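Local coordinates for Esterase/lipase (Lactobacillus rhamnosus, PDB 4N5H), which is probably an esterase of the alpha/beta hydrolase fold that hydrolyses carboxylic esters and may also transfer acyl groups, at residues A[182-187]-A[276-281]; A[239-244]-A[268-273]. The protein carries 1 engineered substitution. One frame throughout, in Å; residues are numbered along the deposited sequence.

Interaction 1: residues A[182-187]-A[276-281]; sequences LVCPVA and LKHVFN
H278, probably the histidine of a Ser-His-Asp catalytic triad in this alpha/beta hydrolase, rests against C184 just past the end of strand 179-183. C184 CB lies 3.4 Å from H278 ND1 and approaches the imidazole obliquely. CG of H278 is anti to the backbone N (chi1 -174°), which carries it out toward C184; ring ND1 hydrogen-bonds to D243 and NE2 to S146. V279 CG1 sits over the centre of one face, 3.7 Å above the ring plane. C184 SG also lies obliquely to the ring, 4.8 Å from the H278 centroid, and takes a nearly straight hydrogen bond from V279 N, 3.5 Å long at 171°. An alanine in place of C184 would keep CB beside the ring but would probably leave the buried V279 N without its acceptor, with more freedom in the backbone that carries H278. Farther along, V183 and N281 meet tip to tip, V183 CG1 lying 3.3 Å from N281 OD1, while N281 ND2 hydrogen-bonds to N294. V279 is the N-cap residue of helix 280-283. Around the contact, strand 179-183 runs between strands 140-145 and 235-240, and helix 288-311 packs against F280 and N281.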
loop_
_atom_site.group_PDB
_atom_site.type_symbol
_atom_site.label_atom_id
_atom_site.label_comp_id
_atom_site.label_asym_id
_atom_site.label_seq_id
_atom_site.Cartn_x
_atom_site.Cartn_y
_atom_site.Cartn_z
ATOM N N LEU A 182 20.459 23.337 13.606
ATOM C CA LEU A 182 20.433 22.180 14.520
ATOM C C LEU A 182 19.070 22.089 15.135
ATOM O O LEU A 182 18.608 23.039 15.767
ATOM C CB LEU A 182 21.494 22.317 15.574
ATOM C CG LEU A 182 22.917 22.605 15.082
ATOM C CD1 LEU A 182 23.852 22.837 16.260
ATOM C CD2 LEU A 182 23.449 21.576 14.137
ATOM N N VAL A 183 18.430 20.950 15.025
ATOM C CA VAL A 183 17.101 20.763 15.577
ATOM C C VAL A 183 17.223 19.833 16.809
ATOM O O VAL A 183 17.525 18.671 16.661
ATOM C CB VAL A 183 16.098 20.127 14.546
ATOM C CG1 VAL A 183 14.721 19.846 15.135
ATOM C CG2 VAL A 183 15.943 21.041 13.351
ATOM N N CYS A 184 16.922 20.358 17.989
ATOM C CA CYS A 184 17.039 19.650 19.250
ATOM C C CYS A 184 18.337 18.834 19.332
ATOM O O CYS A 184 18.327 17.639 19.565
ATOM C CB CYS A 184 15.858 18.687 19.518
ATOM S SG CYS A 184 14.255 19.544 19.512
ATOM N N PRO A 185 19.473 19.521 19.115
ATOM C CA PRO A 185 20.705 18.752 19.032
ATOM C C PRO A 185 21.107 18.169 20.390
ATOM O O PRO A 185 20.784 18.742 21.434
ATOM C CB PRO A 185 21.755 19.781 18.650
ATOM C CG PRO A 185 21.196 21.036 19.173
ATOM C CD PRO A 185 19.705 20.945 18.878
ATOM N N VAL A 186 21.838 17.063 20.340
ATOM C CA VAL A 186 22.579 16.517 21.487
ATOM C C VAL A 186 24.061 16.826 21.310
ATOM O O VAL A 186 24.871 15.961 21.123
ATOM C CB VAL A 186 22.208 15.082 21.709
ATOM C CG1 VAL A 186 22.800 14.602 23.048
ATOM C CG2 VAL A 186 20.688 15.042 21.832
ATOM N N ALA A 187 24.366 18.096 21.271
ATOM C CA ALA A 187 25.699 18.494 20.867
ATOM C C ALA A 187 26.763 18.363 21.957
ATOM O O ALA A 187 27.986 18.396 21.618
ATOM C CB ALA A 187 25.694 19.876 20.273
ATOM N N LEU A 276 4.778 20.050 21.084
ATOM C CA LEU A 276 6.034 20.533 20.446
ATOM C C LEU A 276 7.181 19.833 21.151
ATOM O O LEU A 276 8.048 20.423 21.820
ATOM C CB LEU A 276 6.083 22.039 20.588
ATOM C CG LEU A 276 4.944 22.721 19.898
ATOM C CD1 LEU A 276 5.199 24.199 19.980
ATOM C CD2 LEU A 276 4.725 22.278 18.461
ATOM N N LYS A 277 7.169 18.526 20.943
ATOM C CA LYS A 277 8.125 17.610 21.557
ATOM C C LYS A 277 9.459 17.588 20.803
ATOM O O LYS A 277 9.657 18.298 19.853
ATOM C CB LYS A 277 7.528 16.211 21.549
ATOM C CG LYS A 277 7.297 15.604 20.146
ATOM C CD LYS A 277 6.948 14.124 20.194
ATOM C CE LYS A 277 8.207 13.275 20.445
ATOM N NZ LYS A 277 9.244 13.173 19.387
ATOM N N HIS A 278 10.384 16.730 21.273
ATOM C CA HIS A 278 11.666 16.526 20.584
ATOM C C HIS A 278 11.420 16.300 19.133
ATOM O O HIS A 278 10.627 15.465 18.738
ATOM C CB HIS A 278 12.308 15.263 21.218
ATOM C CG HIS A 278 13.685 14.977 20.746
ATOM N ND1 HIS A 278 14.732 15.839 20.990
ATOM C CD2 HIS A 278 14.212 13.894 20.133
ATOM C CE1 HIS A 278 15.831 15.332 20.451
ATOM N NE2 HIS A 278 15.559 14.135 19.985
ATOM N N VAL A 279 12.146 17.057 18.333
ATOM C CA VAL A 279 12.191 17.002 16.899
ATOM C C VAL A 279 10.834 16.998 16.203
ATOM O O VAL A 279 10.670 16.375 15.162
ATOM C CB VAL A 279 13.101 15.877 16.335
ATOM C CG1 VAL A 279 14.536 16.043 16.863
ATOM C CG2 VAL A 279 12.587 14.508 16.578
ATOM N N PHE A 280 9.875 17.737 16.749
ATOM C CA PHE A 280 8.483 17.663 16.240
ATOM C C PHE A 280 8.393 18.117 14.798
ATOM O O PHE A 280 7.622 17.553 14.032
ATOM C CB PHE A 280 7.496 18.484 17.123
ATOM C CG PHE A 280 7.629 19.965 16.889
ATOM C CD1 PHE A 280 6.958 20.597 15.846
ATOM C CD2 PHE A 280 8.480 20.763 17.711
ATOM C CE1 PHE A 280 7.163 21.969 15.608
ATOM C CE2 PHE A 280 8.647 22.104 17.522
ATOM C CZ PHE A 280 7.981 22.744 16.429
ATOM N N ASN A 281 9.219 19.068 14.444
ATOM C CA ASN A 281 9.185 19.660 13.067
ATOM C C ASN A 281 9.745 18.807 11.949
ATOM O O ASN A 281 9.500 19.030 10.774
ATOM C CB ASN A 281 9.763 21.060 13.054
ATOM C CG ASN A 281 11.202 21.084 13.454
ATOM O OD1 ASN A 281 11.523 20.685 14.599
ATOM N ND2 ASN A 281 12.073 21.381 12.547
#

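Interaction 2: residues A[239-244]-A[268-273]; sequences GGQNDS and WPASAG
G240 and W268 form a parallel beta bridge where strands 235-240 and 263-268 end, and here the contact is tight. W268 N donates to G239 O at 2.8 Å, almost straight at 170°, and W268 O in turn accepts from Q241 N at 2.8 Å. That second donor sits nearly in line with the C=O bond. Between the two bonds G240 CA comes within 3.1 Å of W268 O; a side chain on G240 would run into that oxygen, which explains a glycine at this point. The indole of W268 turns its edge to the same strand, with CD1 3.3 Å from G239 O and the oxygen in the ring plane.

Beyond the bridge the two chains separate into loops and the contact becomes polar and wetter. Q241, exposed and extended beyond CG, reaches across so that its OE1 takes the N-H of A270 at 2.9 Å, in the amide plane and on a lone pair. It thereby holds the start of the 3-10 segment 270-272. N242, in the type I turn from G240 to D243, works largely through water. One water accepts from N242 ND2 and donates to P269 O and to G273 O, the latter at 2.8 Å; a second accepts from the same ND2 and donates to A270 O. N242 OD1 accepts a hydrogen bond from Q45 of the second subunit, so this side also meets the neighbouring subunit. At G273 the backbone bends so that a side chain would press on the carbonyl oxygen of A272, which suits a glycine.

Strand 263-268 pairs with the outer side of strand 235-240 here, and helix 288-311 flanks the indole, with T293 accepting its N-H and E289 and E292 packed against it.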
loop_
_atom_site.group_PDB
_atom_site.type_symbol
_atom_site.label_atom_id
_atom_site.label_comp_id
_atom_site.label_asym_id
_atom_site.label_seq_id
_atom_site.Cartn_x
_atom_site.Cartn_y
_atom_site.Cartn_z
ATOM N N GLY A 239 14.206 24.282 18.553
ATOM C CA GLY A 239 13.773 23.346 19.584
ATOM C C GLY A 239 12.756 24.012 20.466
ATOM O O GLY A 239 11.895 24.785 19.964
ATOM N N GLY A 240 12.802 23.704 21.757
ATOM C CA GLY A 240 11.858 24.340 22.651
ATOM C C GLY A 240 11.837 23.748 24.007
ATOM O O GLY A 240 12.419 22.693 24.281
ATOM N N GLN A 241 11.092 24.417 24.924
ATOM C CA GLN A 241 11.054 23.983 26.289
ATOM C C GLN A 241 10.339 22.672 26.513
ATOM O O GLN A 241 10.569 22.058 27.551
ATOM C CB GLN A 241 10.345 25.079 27.124
ATOM C CG GLN A 241 11.084 26.364 27.036
ATOM C CD GLN A 241 10.529 27.389 28.000
ATOM O OE1 GLN A 241 9.332 27.639 28.036
ATOM N NE2 GLN A 241 11.430 28.036 28.734
ATOM N N ASN A 242 9.565 22.127 25.557
ATOM C CA ASN A 242 9.023 20.809 25.646
ATOM C C ASN A 242 9.848 19.729 24.928
ATOM O O ASN A 242 9.440 18.582 24.838
ATOM C CB ASN A 242 7.535 20.780 25.201
ATOM C CG ASN A 242 6.612 21.057 26.374
ATOM O OD1 ASN A 242 6.668 20.340 27.360
ATOM N ND2 ASN A 242 5.850 22.122 26.311
ATOM N N ASP A 243 11.024 20.081 24.402
ATOM C CA ASP A 243 12.006 19.089 23.972
ATOM C C ASP A 243 12.549 18.313 25.176
ATOM O O ASP A 243 13.008 18.930 26.108
ATOM C CB ASP A 243 13.124 19.870 23.231
ATOM C CG ASP A 243 14.305 18.993 22.844
ATOM O OD1 ASP A 243 14.096 17.769 22.681
ATOM O OD2 ASP A 243 15.387 19.545 22.675
ATOM N N SER A 244 12.454 17.016 25.193
ATOM C CA SER A 244 13.027 16.236 26.252
ATOM C C SER A 244 14.536 16.510 26.378
ATOM O O SER A 244 15.054 16.402 27.473
ATOM C CB SER A 244 12.867 14.772 25.959
ATOM O OG SER A 244 13.305 14.406 24.660
ATOM N N TRP A 268 10.695 27.168 20.924
ATOM C CA TRP A 268 9.324 27.327 21.273
ATOM C C TRP A 268 9.172 27.341 22.817
ATOM O O TRP A 268 9.680 26.436 23.524
ATOM C CB TRP A 268 8.529 26.172 20.613
ATOM C CG TRP A 268 8.416 26.316 19.125
ATOM C CD1 TRP A 268 9.331 25.931 18.156
ATOM C CD2 TRP A 268 7.323 26.949 18.419
ATOM N NE1 TRP A 268 8.839 26.233 16.929
ATOM C CE2 TRP A 268 7.623 26.844 17.045
ATOM C CE3 TRP A 268 6.111 27.535 18.821
ATOM C CZ2 TRP A 268 6.798 27.347 16.070
ATOM C CZ3 TRP A 268 5.278 28.045 17.831
ATOM C CH2 TRP A 268 5.605 27.928 16.498
ATOM N N PRO A 269 8.323 28.242 23.323
ATOM C CA PRO A 269 8.036 28.216 24.773
ATOM C C PRO A 269 7.105 27.090 25.186
ATOM O O PRO A 269 6.268 26.610 24.395
ATOM C CB PRO A 269 7.368 29.576 24.989
ATOM C CG PRO A 269 6.682 29.864 23.752
ATOM C CD PRO A 269 7.548 29.289 22.611
ATOM N N ALA A 270 7.142 26.727 26.443
ATOM C CA ALA A 270 6.264 25.690 26.964
ATOM C C ALA A 270 4.800 25.997 26.744
ATOM O O ALA A 270 4.010 25.105 26.499
ATOM C CB ALA A 270 6.541 25.398 28.437
ATOM N N SER A 271 4.472 27.276 26.771
ATOM C CA SER A 271 3.106 27.743 26.554
ATOM C C SER A 271 2.578 27.424 25.174
ATOM O O SER A 271 1.341 27.379 24.973
ATOM C CB SER A 271 3.045 29.271 26.835
ATOM O OG SER A 271 3.846 29.994 25.947
ATOM N N ALA A 272 3.468 27.204 24.193
ATOM C CA ALA A 272 3.043 26.814 22.844
ATOM C C ALA A 272 2.632 25.334 22.729
ATOM O O ALA A 272 2.101 24.870 21.691
ATOM C CB ALA A 272 4.140 27.069 21.816
ATOM N N GLY A 273 2.733 24.587 23.792
ATOM C CA GLY A 273 2.015 23.359 23.900
ATOM C C GLY A 273 2.881 22.084 24.100
ATOM O O GLY A 273 4.029 22.019 23.692
HETATM O O HOH W 1 6.140 23.833 23.709
HETATM O O HOH W 2 3.022 22.576 27.751
#

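The turn in interaction 2 carries D243 and the loop in interaction 1 carries H278, and the two meet at D243 OD1 and H278 ND1, 2.6 Å apart in a probable hydrogen bond. With S146 on the far nitrogen of the imidazole, the arrangement is consistent with a Ser-His-Asp triad, S146 being the probable nucleophile on a GxSxG elbow. C184 joins the two contacts as well: its CB lies 3.3 Å from D243 OD2. A second junction is aromatic, F280 meeting W268 edge-to-face with F280 CZ 3.6 Å from W268 NE1. The centres are about 10 Å apart, the contacts reach the neighbouring strands 179-183 and 235-240 of one sheet, and interaction 2 is nested within the chain loop that interaction 1 closes.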